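Local coordinates for OmpT protein (Vibrio cholerae serotype O1, PDB 6EHD) that probably forms a water-filled beta-barrel channel in the outer membrane through which small solutes and ions diffuse, as general porins do, at residues L21-L24 and D28-I31; S35-V40 and Y67-I72; D92-A97 and A161-G166; Y99-G104 and W280-A285; G111-A116 and G167-K172. The protein carries 1 engineered substitution. All coordinates share one frame; numbering follows the deposited sequence.

Interaction 1: residues L21-L24 and D28-I31; sequences LKFL and DPTI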
# COMPACT_ATOMS: atom_id res chain seq x y z
N LEU A 21 15.78 11.86 -2.32
CA LEU A 21 15.95 13.07 -1.51
C LEU A 21 14.56 13.65 -1.27
O LEU A 21 13.82 13.85 -2.26
CB LEU A 21 16.74 14.06 -2.31
CG LEU A 21 18.19 13.58 -2.60
CD1 LEU A 21 18.30 12.78 -3.89
CD2 LEU A 21 19.17 14.78 -2.69
N LYS A 22 14.23 13.88 0.00
CA LYS A 22 12.92 14.44 0.40
C LYS A 22 13.07 15.83 1.09
O LYS A 22 13.97 15.99 1.98
CB LYS A 22 12.17 13.48 1.27
CG LYS A 22 11.67 12.26 0.49
CD LYS A 22 10.97 11.22 1.37
CE LYS A 22 9.58 11.64 1.77
NZ LYS A 22 8.96 10.51 2.49
N PHE A 23 12.25 16.80 0.65
CA PHE A 23 12.30 18.19 1.19
C PHE A 23 10.93 18.49 1.79
O PHE A 23 9.98 18.80 1.06
CB PHE A 23 12.62 19.20 0.11
CG PHE A 23 13.89 18.91 -0.70
CD1 PHE A 23 13.90 17.90 -1.68
CD2 PHE A 23 15.05 19.69 -0.52
CE1 PHE A 23 15.07 17.61 -2.43
CE2 PHE A 23 16.23 19.41 -1.24
CZ PHE A 23 16.25 18.37 -2.20
N LEU A 24 10.79 18.28 3.08
CA LEU A 24 9.49 18.43 3.77
C LEU A 24 9.41 19.85 4.40
O LEU A 24 10.37 20.30 4.98
CB LEU A 24 9.28 17.35 4.80
CG LEU A 24 9.31 15.87 4.38
CD1 LEU A 24 9.00 14.98 5.58
CD2 LEU A 24 8.34 15.68 3.20
N ASP A 28 15.26 20.13 7.12
CA ASP A 28 16.42 20.01 6.25
C ASP A 28 16.19 18.82 5.30
O ASP A 28 15.53 17.87 5.70
CB ASP A 28 17.70 19.70 7.05
CG ASP A 28 17.95 20.73 8.18
OD1 ASP A 28 17.77 21.95 7.93
OD2 ASP A 28 18.29 20.29 9.30
N PRO A 29 16.79 18.85 4.12
CA PRO A 29 16.75 17.70 3.18
C PRO A 29 17.19 16.35 3.77
O PRO A 29 18.15 16.28 4.49
CB PRO A 29 17.68 18.13 2.05
CG PRO A 29 17.92 19.56 2.21
CD PRO A 29 17.60 19.96 3.61
N THR A 30 16.51 15.28 3.42
CA THR A 30 16.77 13.90 3.87
C THR A 30 17.25 13.10 2.64
O THR A 30 16.78 13.32 1.50
CB THR A 30 15.44 13.41 4.49
OG1 THR A 30 15.57 13.37 5.92
CG2 THR A 30 14.93 12.13 3.92
N ILE A 31 18.25 12.25 2.80
CA ILE A 31 18.81 11.51 1.66
C ILE A 31 18.72 10.06 2.11
O ILE A 31 18.74 9.77 3.28
CB ILE A 31 20.27 11.86 1.21
CG1 ILE A 31 21.33 11.37 2.23
CG2 ILE A 31 20.46 13.35 0.94
CD1 ILE A 31 22.78 11.67 1.79
O HOH W 1 13.18 16.99 4.44
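Lys22 and Thr30 form an antiparallel hydrogen-bonded pair, closed by two backbone bonds: Lys22 N to Thr30 O and Thr30 N to Lys22 O, each 3.0 Å. Leu21 and Ile31 make the neighbouring non-hydrogen-bonded pair. Leu21 illustrates how the apolar side is built. Its CB passes 3.9 Å from Thr30 O; CG then stands anti to the carbonyl carbon (chi1 -65°), and from the fork there the CD2 branch runs alongside Ile31 and touches Ile31 CG2 at 4.1 Å. The two branched chains point the same way, and beyond this segment Leu21 also packs on Ile319 of strand 314-324. Phe23 carries the apolar surface on toward the turn, where its CD2 and CE2 atoms meet the ring of Pro29 obliquely, with Phe23 CE2 3.8 Å from Pro29 CB. Proline suits that place: it has no N-H to leave without a partner where the pairing gives out. Past it a water takes over, donating to Lys22 O and Asp28 O while accepting from Leu24 N, and so bridges the parting strands. On the other face Lys22 CB meets Thr30 CG2, and the lysine chain goes on to pack against Phe102 of the long internal loop. Apolar groups on one face and polar ones on the other are the pattern of a porin barrel wall, here at the end of the beta hairpin formed by strands 9-24 and 30-47.

Interaction 2: residues S35-V40 and Y67-I72; sequences SSRAGV and YVRNHI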
# COMPACT_ATOMS: atom_id res chain seq x y z
N SER A 35 13.76 2.88 -0.49
CA SER A 35 13.44 1.45 -0.22
C SER A 35 14.01 0.30 -1.17
O SER A 35 13.34 -0.51 -1.77
CB SER A 35 11.98 1.28 -0.19
OG SER A 35 11.71 0.03 0.36
N SER A 36 15.28 0.10 -1.06
CA SER A 36 15.98 -0.87 -1.89
C SER A 36 15.71 -2.33 -1.41
O SER A 36 15.53 -2.55 -0.22
CB SER A 36 17.48 -0.54 -1.83
OG SER A 36 17.76 0.79 -2.33
N ARG A 37 15.78 -3.26 -2.33
CA ARG A 37 15.50 -4.69 -2.00
C ARG A 37 16.13 -5.64 -2.98
O ARG A 37 16.47 -5.27 -4.08
CB ARG A 37 13.92 -4.88 -1.97
CG ARG A 37 13.24 -5.06 -3.30
CD ARG A 37 12.87 -3.82 -4.11
NE ARG A 37 12.20 -2.72 -3.41
CZ ARG A 37 10.89 -2.51 -3.33
NH1 ARG A 37 10.02 -3.30 -3.91
NH2 ARG A 37 10.49 -1.47 -2.65
N ALA A 38 16.24 -6.95 -2.59
CA ALA A 38 16.74 -7.95 -3.48
C ALA A 38 16.10 -9.32 -3.07
O ALA A 38 15.94 -9.58 -1.94
CB ALA A 38 18.28 -8.09 -3.35
N GLY A 39 15.72 -10.12 -4.03
CA GLY A 39 15.10 -11.46 -3.69
C GLY A 39 15.39 -12.54 -4.73
O GLY A 39 16.08 -12.29 -5.76
N VAL A 40 14.81 -13.74 -4.49
CA VAL A 40 14.78 -14.84 -5.44
C VAL A 40 13.37 -15.41 -5.48
O VAL A 40 12.72 -15.49 -4.43
CB VAL A 40 15.83 -15.89 -5.08
CG1 VAL A 40 15.68 -16.37 -3.66
CG2 VAL A 40 15.83 -17.06 -6.03
N TYR A 67 17.23 -7.88 6.58
CA TYR A 67 16.06 -8.46 7.22
C TYR A 67 15.09 -8.93 6.12
O TYR A 67 15.15 -8.47 4.99
CB TYR A 67 15.38 -7.48 8.20
CG TYR A 67 14.47 -6.42 7.55
CD1 TYR A 67 14.99 -5.18 7.13
CD2 TYR A 67 13.09 -6.66 7.34
CE1 TYR A 67 14.16 -4.22 6.53
CE2 TYR A 67 12.25 -5.71 6.73
CZ TYR A 67 12.80 -4.48 6.33
OH TYR A 67 12.02 -3.49 5.72
N VAL A 68 14.19 -9.84 6.48
CA VAL A 68 13.27 -10.49 5.52
C VAL A 68 12.03 -9.63 5.30
O VAL A 68 11.32 -9.27 6.28
CB VAL A 68 12.80 -11.86 6.09
CG1 VAL A 68 11.82 -12.50 5.09
CG2 VAL A 68 14.03 -12.75 6.24
N ARG A 69 11.76 -9.25 4.04
CA ARG A 69 10.54 -8.43 3.75
C ARG A 69 9.31 -9.31 3.50
O ARG A 69 8.20 -9.01 3.99
CB ARG A 69 10.74 -7.49 2.50
CG ARG A 69 11.48 -6.19 2.88
CD ARG A 69 11.95 -5.47 1.59
NE ARG A 69 10.90 -5.05 0.66
CZ ARG A 69 10.19 -3.93 0.73
NH1 ARG A 69 9.32 -3.66 -0.21
NH2 ARG A 69 10.33 -3.08 1.72
N ASN A 70 9.51 -10.34 2.65
CA ASN A 70 8.47 -11.36 2.33
C ASN A 70 9.13 -12.72 2.32
O ASN A 70 10.30 -12.83 1.92
CB ASN A 70 7.93 -11.14 0.91
CG ASN A 70 6.67 -10.17 0.85
OD1 ASN A 70 5.99 -10.19 -0.14
ND2 ASN A 70 6.37 -9.40 1.89
N HIS A 71 8.34 -13.78 2.63
CA HIS A 71 8.82 -15.18 2.55
C HIS A 71 7.57 -16.06 2.30
O HIS A 71 6.66 -16.11 3.14
CB HIS A 71 9.51 -15.52 3.89
CG HIS A 71 10.17 -16.88 3.92
ND1 HIS A 71 10.79 -17.38 5.05
CD2 HIS A 71 10.27 -17.85 2.99
CE1 HIS A 71 11.25 -18.59 4.81
NE2 HIS A 71 10.98 -18.90 3.56
N ILE A 72 7.52 -16.66 1.12
CA ILE A 72 6.28 -17.21 0.58
C ILE A 72 6.51 -18.63 0.05
O ILE A 72 7.48 -18.90 -0.69
CB ILE A 72 5.77 -16.30 -0.61
CG1 ILE A 72 5.58 -14.87 -0.13
CG2 ILE A 72 4.44 -16.77 -1.12
CD1 ILE A 72 5.21 -13.84 -1.23
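Arg37 and Arg69 bring their guanidinium groups together on the inner wall of the porin barrel, in an arginine cluster like those lining the constriction of general porins. Arg69 NH1 lies 3.3 Å above the plane of the Arg37 guanidinium, displaced toward its rim, and the nearest approach is Arg69 NH1 to Arg37 NH2 at 3.5 Å. The two planes are turned 43° against each other. Both nitrogens are donors, so the pair makes no bond; acids and a bound anion around them probably offset the charge. A sulfonate oxygen of MES, probably from the crystallisation liquor, forms a salt bridge with Arg37 NH1 and a long, weak ion pair with Arg69 NH1, while Arg18 adds a third guanidinium beside Arg37.

One shell out, each arginine is held in its own way. Arg37 bends at chi2 and chi3 and curls back on the backbone just before its strand, where NE and NH2 both grip Ser35 O side-on; the NE bond measures 3.0 Å, and the oxygen lies in the guanidinium plane, which fixes the rotation of the group. A detergent oxygen accepts from NH2 as well. Arg69 instead leans on acids: Glu57 forms a salt bridge with its NE and Asp303 with its NH2. Ser35 OG lies 3.7 Å from Arg69 NH2 without bonding to it. Arg69 and Asn70 both face Glu57 in a classic beta bulge, and there Asn70 ND2 donates to Arg69 O at 2.8 Å, approaching from 43° out of the carbonyl plane.

Interaction 3: residues D92-A97 and A161-G166; sequences DDVYGA and AVHAGG. With C8E ((hydroxyethyloxy)tri(ethyloxy)octane), chain B.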
# COMPACT_ATOMS: atom_id res chain seq x y z
N ASP A 92 -3.31 -4.05 0.19
CA ASP A 92 -2.11 -3.34 -0.38
C ASP A 92 -1.90 -3.73 -1.82
O ASP A 92 -1.58 -2.85 -2.64
CB ASP A 92 -0.89 -3.62 0.43
CG ASP A 92 0.31 -2.70 0.14
OD1 ASP A 92 0.20 -1.50 0.35
OD2 ASP A 92 1.38 -3.23 -0.22
N ASP A 93 -2.13 -5.01 -2.17
CA ASP A 93 -1.95 -5.48 -3.56
C ASP A 93 -2.97 -4.79 -4.46
O ASP A 93 -2.66 -4.33 -5.62
CB ASP A 93 -2.18 -7.01 -3.67
CG ASP A 93 -1.15 -7.88 -2.95
OD1 ASP A 93 -0.07 -7.40 -2.57
OD2 ASP A 93 -1.51 -9.12 -2.75
N VAL A 94 -4.25 -4.73 -4.01
CA VAL A 94 -5.33 -4.16 -4.85
C VAL A 94 -5.22 -2.62 -4.90
O VAL A 94 -5.34 -2.03 -5.96
CB VAL A 94 -6.71 -4.57 -4.31
CG1 VAL A 94 -7.89 -3.75 -4.87
CG2 VAL A 94 -6.96 -6.08 -4.37
N TYR A 95 -4.96 -1.98 -3.77
CA TYR A 95 -4.64 -0.56 -3.67
C TYR A 95 -5.84 0.31 -4.16
O TYR A 95 -7.05 -0.01 -3.78
CB TYR A 95 -3.27 -0.23 -4.34
CG TYR A 95 -2.56 0.99 -3.76
CD1 TYR A 95 -2.27 1.10 -2.36
CD2 TYR A 95 -2.09 2.06 -4.60
CE1 TYR A 95 -1.65 2.21 -1.82
CE2 TYR A 95 -1.37 3.15 -4.02
CZ TYR A 95 -1.19 3.27 -2.65
OH TYR A 95 -0.50 4.36 -2.09
N GLY A 96 -5.57 1.35 -4.97
CA GLY A 96 -6.64 2.31 -5.41
C GLY A 96 -6.00 3.42 -6.19
O GLY A 96 -4.84 3.27 -6.62
N ALA A 97 -6.73 4.50 -6.40
CA ALA A 97 -6.35 5.57 -7.31
C ALA A 97 -5.37 6.58 -6.65
O ALA A 97 -5.67 7.74 -6.42
CB ALA A 97 -7.62 6.30 -7.89
N ALA A 161 -11.84 -0.48 -15.87
CA ALA A 161 -11.49 -1.52 -14.89
C ALA A 161 -12.09 -1.10 -13.51
O ALA A 161 -11.96 0.08 -13.11
CB ALA A 161 -9.98 -1.73 -14.77
N VAL A 162 -12.79 -2.04 -12.83
CA VAL A 162 -13.46 -1.77 -11.58
C VAL A 162 -13.14 -2.76 -10.51
O VAL A 162 -12.81 -3.93 -10.83
CB VAL A 162 -14.99 -1.69 -11.78
CG1 VAL A 162 -15.66 -3.07 -12.21
CG2 VAL A 162 -15.57 -1.14 -10.54
N HIS A 163 -13.15 -2.34 -9.23
CA HIS A 163 -13.02 -3.30 -8.13
C HIS A 163 -13.71 -2.78 -6.90
O HIS A 163 -14.03 -1.55 -6.81
CB HIS A 163 -11.55 -3.68 -7.82
CG HIS A 163 -10.61 -2.56 -7.48
ND1 HIS A 163 -10.55 -2.00 -6.23
CD2 HIS A 163 -9.52 -2.09 -8.15
CE1 HIS A 163 -9.50 -1.20 -6.14
NE2 HIS A 163 -8.87 -1.20 -7.33
N ALA A 164 -14.04 -3.70 -6.02
CA ALA A 164 -14.64 -3.39 -4.71
C ALA A 164 -14.31 -4.40 -3.67
O ALA A 164 -14.02 -5.56 -3.99
CB ALA A 164 -16.18 -3.37 -4.93
N GLY A 165 -14.33 -4.01 -2.39
CA GLY A 165 -13.98 -4.96 -1.34
C GLY A 165 -13.55 -4.26 -0.07
O GLY A 165 -13.64 -3.01 0.10
N GLY A 166 -13.00 -5.07 0.82
CA GLY A 166 -12.55 -4.58 2.08
C GLY A 166 -12.35 -5.68 3.10
O GLY A 166 -11.97 -6.81 2.76
O9 C8E B . -2.27 -10.14 -6.51
C10 C8E B . -1.38 -11.18 -6.88
C11 C8E B . -1.35 -11.51 -8.36
O12 C8E B . -2.61 -11.30 -8.98
C13 C8E B . -2.64 -11.70 -10.35
C14 C8E B . -3.96 -11.27 -11.02
O15 C8E B . -4.35 -9.89 -10.80
C16 C8E B . -5.50 -9.56 -11.61
C17 C8E B . -6.26 -8.36 -11.06
O18 C8E B . -5.45 -7.37 -10.47
C19 C8E B . -6.04 -6.17 -9.96
C20 C8E B . -6.07 -6.14 -8.44
O21 C8E B . -4.75 -6.32 -7.99
O HOH W 2 -6.52 0.10 -7.95
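Val94 sets its CG1 methyl on one face of the His163 imidazole, a CH-pi contact with CG1 3.5 Å from the ring centroid and 21° off the ring normal. The methyl is displaced toward the rim, so His163 CE1 is its nearest atom at 3.3 Å. Because CG1 stands anti to the backbone N (chi1 165°), this branch faces the strand while CG2 is turned toward the ethylene-oxide chain of a bound detergent. The beta-branched valine thus fills two sides at the end of helix 90-94. Tyr95, which leaves the helix with positive phi, puts its carbonyl O near the plane of the imidazole, at the edge, 3.6 Å from His163 CE1.

A water in the ring plane completes the join: it donates to Val94 O and lies 2.8 Å from His163 NE2. On strand 160-171 of the porin barrel, His163 thus meets the inward-folded loop through a ring face, a ring edge and a water, while Trp132 touches both Val94 and His163.

The other ring nitrogen, ND1, is hydrogen-bonded to Glu198 OE2. With both nitrogens engaged the rotation of the imidazole is probably fixed, and the nearby carboxylate would probably make a positive charge on it easier to bear.

Interaction 4: residues Y99-G104 and W280-A285; sequences YSYFFG and WARVYA. With C8E ((hydroxyethyloxy)tri(ethyloxy)octane), chain G.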
# COMPACT_ATOMS: atom_id res chain seq x y z
N TYR A 99 -1.38 7.45 -7.87
CA TYR A 99 -0.38 7.21 -8.88
C TYR A 99 0.93 7.92 -8.55
O TYR A 99 1.82 8.00 -9.40
CB TYR A 99 -0.90 7.62 -10.25
CG TYR A 99 -2.21 6.92 -10.62
CD1 TYR A 99 -2.40 5.54 -10.42
CD2 TYR A 99 -3.24 7.65 -11.14
CE1 TYR A 99 -3.64 4.94 -10.67
CE2 TYR A 99 -4.49 7.05 -11.41
CZ TYR A 99 -4.67 5.70 -11.22
OH TYR A 99 -5.94 5.12 -11.55
N SER A 100 1.09 8.36 -7.30
CA SER A 100 2.32 9.09 -6.89
C SER A 100 3.54 8.18 -6.58
O SER A 100 3.42 6.94 -6.40
CB SER A 100 1.97 9.92 -5.62
OG SER A 100 1.77 9.11 -4.47
N TYR A 101 4.73 8.81 -6.49
CA TYR A 101 6.00 8.18 -6.06
C TYR A 101 6.37 8.52 -4.60
O TYR A 101 7.17 7.81 -4.03
CB TYR A 101 7.14 8.63 -6.99
CG TYR A 101 7.28 7.84 -8.21
CD1 TYR A 101 8.06 6.70 -8.21
CD2 TYR A 101 6.67 8.22 -9.40
CE1 TYR A 101 8.12 5.90 -9.39
CE2 TYR A 101 6.80 7.47 -10.58
CZ TYR A 101 7.56 6.30 -10.56
OH TYR A 101 7.68 5.50 -11.71
N PHE A 102 5.76 9.54 -3.95
CA PHE A 102 6.11 10.00 -2.61
C PHE A 102 4.99 10.35 -1.62
O PHE A 102 5.01 9.89 -0.48
CB PHE A 102 7.05 11.26 -2.64
CG PHE A 102 8.44 11.02 -3.16
CD1 PHE A 102 9.37 10.42 -2.39
CD2 PHE A 102 8.76 11.43 -4.50
CE1 PHE A 102 10.69 10.24 -2.88
CE2 PHE A 102 10.10 11.29 -4.96
CZ PHE A 102 11.02 10.69 -4.14
N PHE A 103 3.99 11.12 -2.04
CA PHE A 103 3.11 11.82 -1.06
C PHE A 103 1.64 11.37 -0.99
O PHE A 103 0.96 11.66 -0.03
CB PHE A 103 3.16 13.34 -1.32
CG PHE A 103 4.57 13.95 -1.23
CD1 PHE A 103 5.31 13.78 -0.03
CD2 PHE A 103 5.15 14.58 -2.33
CE1 PHE A 103 6.65 14.28 0.06
CE2 PHE A 103 6.48 15.06 -2.24
CZ PHE A 103 7.19 14.92 -1.02
N GLY A 104 1.14 10.73 -2.05
CA GLY A 104 -0.27 10.23 -2.07
C GLY A 104 -0.51 8.95 -1.35
O GLY A 104 0.43 8.34 -0.80
N TRP A 280 15.55 -0.87 -17.23
CA TRP A 280 16.28 -1.02 -15.97
C TRP A 280 16.62 0.32 -15.22
O TRP A 280 17.30 0.28 -14.19
CB TRP A 280 17.57 -1.82 -16.19
CG TRP A 280 18.29 -1.49 -17.45
CD1 TRP A 280 18.18 -2.17 -18.69
CD2 TRP A 280 19.22 -0.44 -17.66
NE1 TRP A 280 18.96 -1.55 -19.63
CE2 TRP A 280 19.61 -0.50 -19.03
CE3 TRP A 280 19.74 0.55 -16.84
CZ2 TRP A 280 20.52 0.37 -19.58
CZ3 TRP A 280 20.59 1.45 -17.42
CH2 TRP A 280 20.96 1.36 -18.78
N ALA A 281 16.16 1.50 -15.72
CA ALA A 281 16.49 2.76 -15.02
C ALA A 281 15.38 3.83 -15.23
O ALA A 281 14.95 4.05 -16.38
CB ALA A 281 17.80 3.34 -15.50
N ARG A 282 15.01 4.48 -14.10
CA ARG A 282 14.13 5.65 -14.20
C ARG A 282 14.37 6.65 -13.11
O ARG A 282 14.97 6.35 -12.11
CB ARG A 282 12.67 5.19 -14.10
CG ARG A 282 12.24 4.70 -12.75
CD ARG A 282 10.74 4.24 -12.71
NE ARG A 282 10.50 3.05 -13.53
CZ ARG A 282 9.32 2.36 -13.47
NH1 ARG A 282 8.30 2.78 -12.67
NH2 ARG A 282 9.18 1.23 -14.18
N VAL A 283 13.87 7.88 -13.35
CA VAL A 283 13.95 8.98 -12.38
C VAL A 283 12.56 9.68 -12.31
O VAL A 283 11.72 9.52 -13.20
CB VAL A 283 15.03 10.06 -12.75
CG1 VAL A 283 16.43 9.37 -12.70
CG2 VAL A 283 14.77 10.67 -14.08
N TYR A 284 12.39 10.40 -11.24
CA TYR A 284 11.11 11.10 -11.03
C TYR A 284 11.26 12.31 -10.08
O TYR A 284 12.16 12.35 -9.21
CB TYR A 284 10.06 10.10 -10.42
CG TYR A 284 10.59 9.09 -9.45
CD1 TYR A 284 11.13 7.89 -9.89
CD2 TYR A 284 10.64 9.34 -8.11
CE1 TYR A 284 11.70 6.96 -9.03
CE2 TYR A 284 11.15 8.38 -7.21
CZ TYR A 284 11.75 7.20 -7.68
OH TYR A 284 12.26 6.28 -6.75
N ALA A 285 10.33 13.28 -10.21
CA ALA A 285 10.30 14.43 -9.35
C ALA A 285 8.82 14.80 -9.06
O ALA A 285 8.00 14.76 -10.02
CB ALA A 285 10.97 15.62 -10.07
C11 C8E G . 1.87 4.51 -11.35
O12 C8E G . 3.18 4.53 -10.70
C13 C8E G . 3.04 4.68 -9.26
C14 C8E G . 4.37 4.50 -8.55
O15 C8E G . 4.69 3.10 -8.74
C16 C8E G . 6.04 2.71 -8.78
C17 C8E G . 6.33 2.58 -7.36
O18 C8E G . 6.92 1.33 -7.00
C19 C8E G . 7.45 1.03 -5.70
C20 C8E G . 7.10 0.24 -4.38
O21 C8E G . 7.89 0.48 -3.10
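An aromatic cluster of Tyr101, Phe102 and Tyr284 joins the long internal loop to the barrel wall. Tyr101 and Tyr284 stack face to face, their centroids 4.0 Å apart and their planes at 11°. The long axes of the two side chains cross at about a right angle, and Tyr101 CD1 sits over the centre of the Tyr284 ring. Phe102 comes in beside it, its ring plane oblique to that of Tyr284 at 54°, and its CE2 lies at the edge of the tyrosine ring, 3.7 Å from Tyr284 CD2.

Loops folded into the lumen between barrel strands are the hallmark of porins, and broad flat side chains suit the task of spreading such a loop against strand 281-291. Glu286 of that strand accepts from the backbone N of both Tyr101 and Phe103. At the rim of the stack, Arg282 NH1 donates to Tyr101 OH over 3.0 Å; the guanidinium stands almost upright to the tyrosine ring, at 80°. Glu274 is a second partner of that hydroxyl. Tyr284 OH is held by Glu20 and Arg322, which fixes its end of the stack as well. Against the opposite face of the Tyr101 ring lies a detergent chain, its C14 atom 4.0 Å above the centre.

Interaction 5: residues G111-A116 and G167-K172; sequences GTLSDA and GQNRDK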
# COMPACT_ATOMS: atom_id res chain seq x y z
N GLY A 111 -4.68 0.44 5.90
CA GLY A 111 -3.38 0.22 6.49
C GLY A 111 -3.16 0.86 7.84
O GLY A 111 -2.04 0.84 8.39
N THR A 112 -4.19 1.49 8.36
CA THR A 112 -4.05 2.34 9.58
C THR A 112 -3.41 1.60 10.79
O THR A 112 -2.56 2.21 11.47
CB THR A 112 -5.42 2.91 9.98
OG1 THR A 112 -6.01 3.42 8.79
CG2 THR A 112 -5.33 4.02 11.08
N LEU A 113 -3.78 0.34 10.99
CA LEU A 113 -3.21 -0.57 12.00
C LEU A 113 -2.14 -1.57 11.57
O LEU A 113 -1.25 -1.90 12.38
CB LEU A 113 -4.35 -1.30 12.73
CG LEU A 113 -5.55 -0.50 13.27
CD1 LEU A 113 -6.61 -1.36 13.93
CD2 LEU A 113 -5.15 0.62 14.21
N SER A 114 -2.20 -2.04 10.32
CA SER A 114 -1.39 -3.17 9.84
C SER A 114 -0.07 -2.71 9.23
O SER A 114 0.86 -3.52 9.15
CB SER A 114 -2.22 -3.98 8.79
OG SER A 114 -2.48 -3.16 7.64
N ASP A 115 0.03 -1.44 8.78
CA ASP A 115 1.13 -0.98 7.91
C ASP A 115 1.31 -1.91 6.66
O ASP A 115 2.40 -2.10 6.19
CB ASP A 115 2.48 -0.88 8.68
CG ASP A 115 2.44 0.14 9.82
OD1 ASP A 115 1.54 1.03 9.86
OD2 ASP A 115 3.31 0.04 10.71
N ALA A 116 0.22 -2.52 6.19
CA ALA A 116 0.16 -3.24 4.96
C ALA A 116 0.89 -4.59 5.01
O ALA A 116 1.10 -5.18 3.98
CB ALA A 116 0.65 -2.37 3.79
N GLY A 167 -12.48 -5.30 4.35
CA GLY A 167 -12.13 -6.20 5.44
C GLY A 167 -12.12 -5.61 6.84
O GLY A 167 -12.68 -4.53 7.10
N GLN A 168 -11.54 -6.41 7.75
CA GLN A 168 -11.39 -6.07 9.14
C GLN A 168 -10.07 -6.46 9.73
O GLN A 168 -9.58 -7.57 9.47
CB GLN A 168 -12.60 -6.73 9.96
CG GLN A 168 -12.67 -6.12 11.35
CD GLN A 168 -13.92 -6.60 12.09
OE1 GLN A 168 -15.02 -5.95 12.08
NE2 GLN A 168 -13.80 -7.78 12.60
N ASN A 169 -9.45 -5.55 10.50
CA ASN A 169 -8.10 -5.69 11.05
C ASN A 169 -8.18 -5.27 12.54
O ASN A 169 -8.68 -4.20 12.85
CB ASN A 169 -7.10 -4.83 10.27
CG ASN A 169 -5.66 -4.87 10.75
OD1 ASN A 169 -4.98 -3.85 10.59
ND2 ASN A 169 -5.10 -6.07 11.23
N ARG A 170 -7.77 -6.17 13.45
CA ARG A 170 -7.86 -5.90 14.93
C ARG A 170 -6.52 -6.03 15.58
O ARG A 170 -5.82 -7.02 15.34
CB ARG A 170 -8.84 -6.87 15.64
CG ARG A 170 -9.11 -6.49 17.11
CD ARG A 170 -10.32 -7.25 17.68
NE ARG A 170 -10.42 -7.06 19.13
CZ ARG A 170 -11.25 -7.75 19.92
NH1 ARG A 170 -12.07 -8.69 19.42
NH2 ARG A 170 -11.27 -7.50 21.22
N ASP A 171 -6.15 -5.05 16.40
CA ASP A 171 -4.93 -5.11 17.18
C ASP A 171 -5.31 -4.88 18.68
O ASP A 171 -5.72 -3.77 19.06
CB ASP A 171 -3.92 -4.06 16.78
CG ASP A 171 -2.54 -4.26 17.50
OD1 ASP A 171 -2.50 -4.57 18.69
OD2 ASP A 171 -1.50 -4.14 16.86
N LYS A 172 -5.12 -5.91 19.49
CA LYS A 172 -5.60 -5.88 20.90
C LYS A 172 -4.71 -5.06 21.82
O LYS A 172 -5.13 -4.76 22.92
CB LYS A 172 -5.75 -7.32 21.43
CG LYS A 172 -6.99 -8.02 20.89
CD LYS A 172 -6.93 -9.52 21.18
CE LYS A 172 -8.16 -10.21 20.66
NZ LYS A 172 -8.25 -11.63 21.14
O HOH W 3 -5.50 -1.49 9.35
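Asn169 OD1 is the polar atom around which this contact gathers. A water donates to it at 2.7 Å and in turn accepts from Leu113 N, so that one bridge ties the loop backbone to the strand. Two carbons close in beside it, Ser114 CB at 3.3 Å and Leu113 CB at 3.4 Å from Asn169 OD1. Ser114 N is equally near but at a poor angle, and makes no bond with that oxygen. The amide reaches inward from strand 160-171 because CG lies anti to the backbone N (chi1 179°). At its other end ND2 donates to Gln146 OE1 and Glu147 O, which settles how the amide is flipped and leaves OD1 turned to the loop. Asparagine suits the place, offering an acceptor to one side and a donor to the other.

The loop is the one that porins fold into the barrel from the wall, and here it makes a tight coil. Asp115 N bonds back to Gly111 O, and Ser114 OG accepts from Ala116 N at 3.1 Å in an ST turn, so the serine hydroxyl is used within its own turn. Leu113, its CG anti to the carbonyl carbon, reaches across to the strand: its CD1 lies 3.7 Å from Asn169 O, and the chain packs on Val192.

How the interactions relate
Interactions 3, 4 and 5 pin successive parts of one internal loop, residues 92-116, to different strands of the barrel wall, while interactions 1 and 2 belong to the wall itself and share strand 30-47. Interaction 4 rests on interaction 1, with Phe103 CE1 3.8 Å from Leu24 CD2. Interactions 3 and 5 both use strand 160-171, and Asp92 OD1 lies 3.6 Å from Ala116 CB. The centres of interactions 4 and 5 are about 26 Å apart, on opposite sides of the chain's centre. Interaction 2 comes within about 7 Å, nearest atoms, of interactions 3, 4 and 5 without touching them; the detergent lying on Tyr101 is hydrogen-bonded to Arg37, so one detergent bridges interactions 2 and 4.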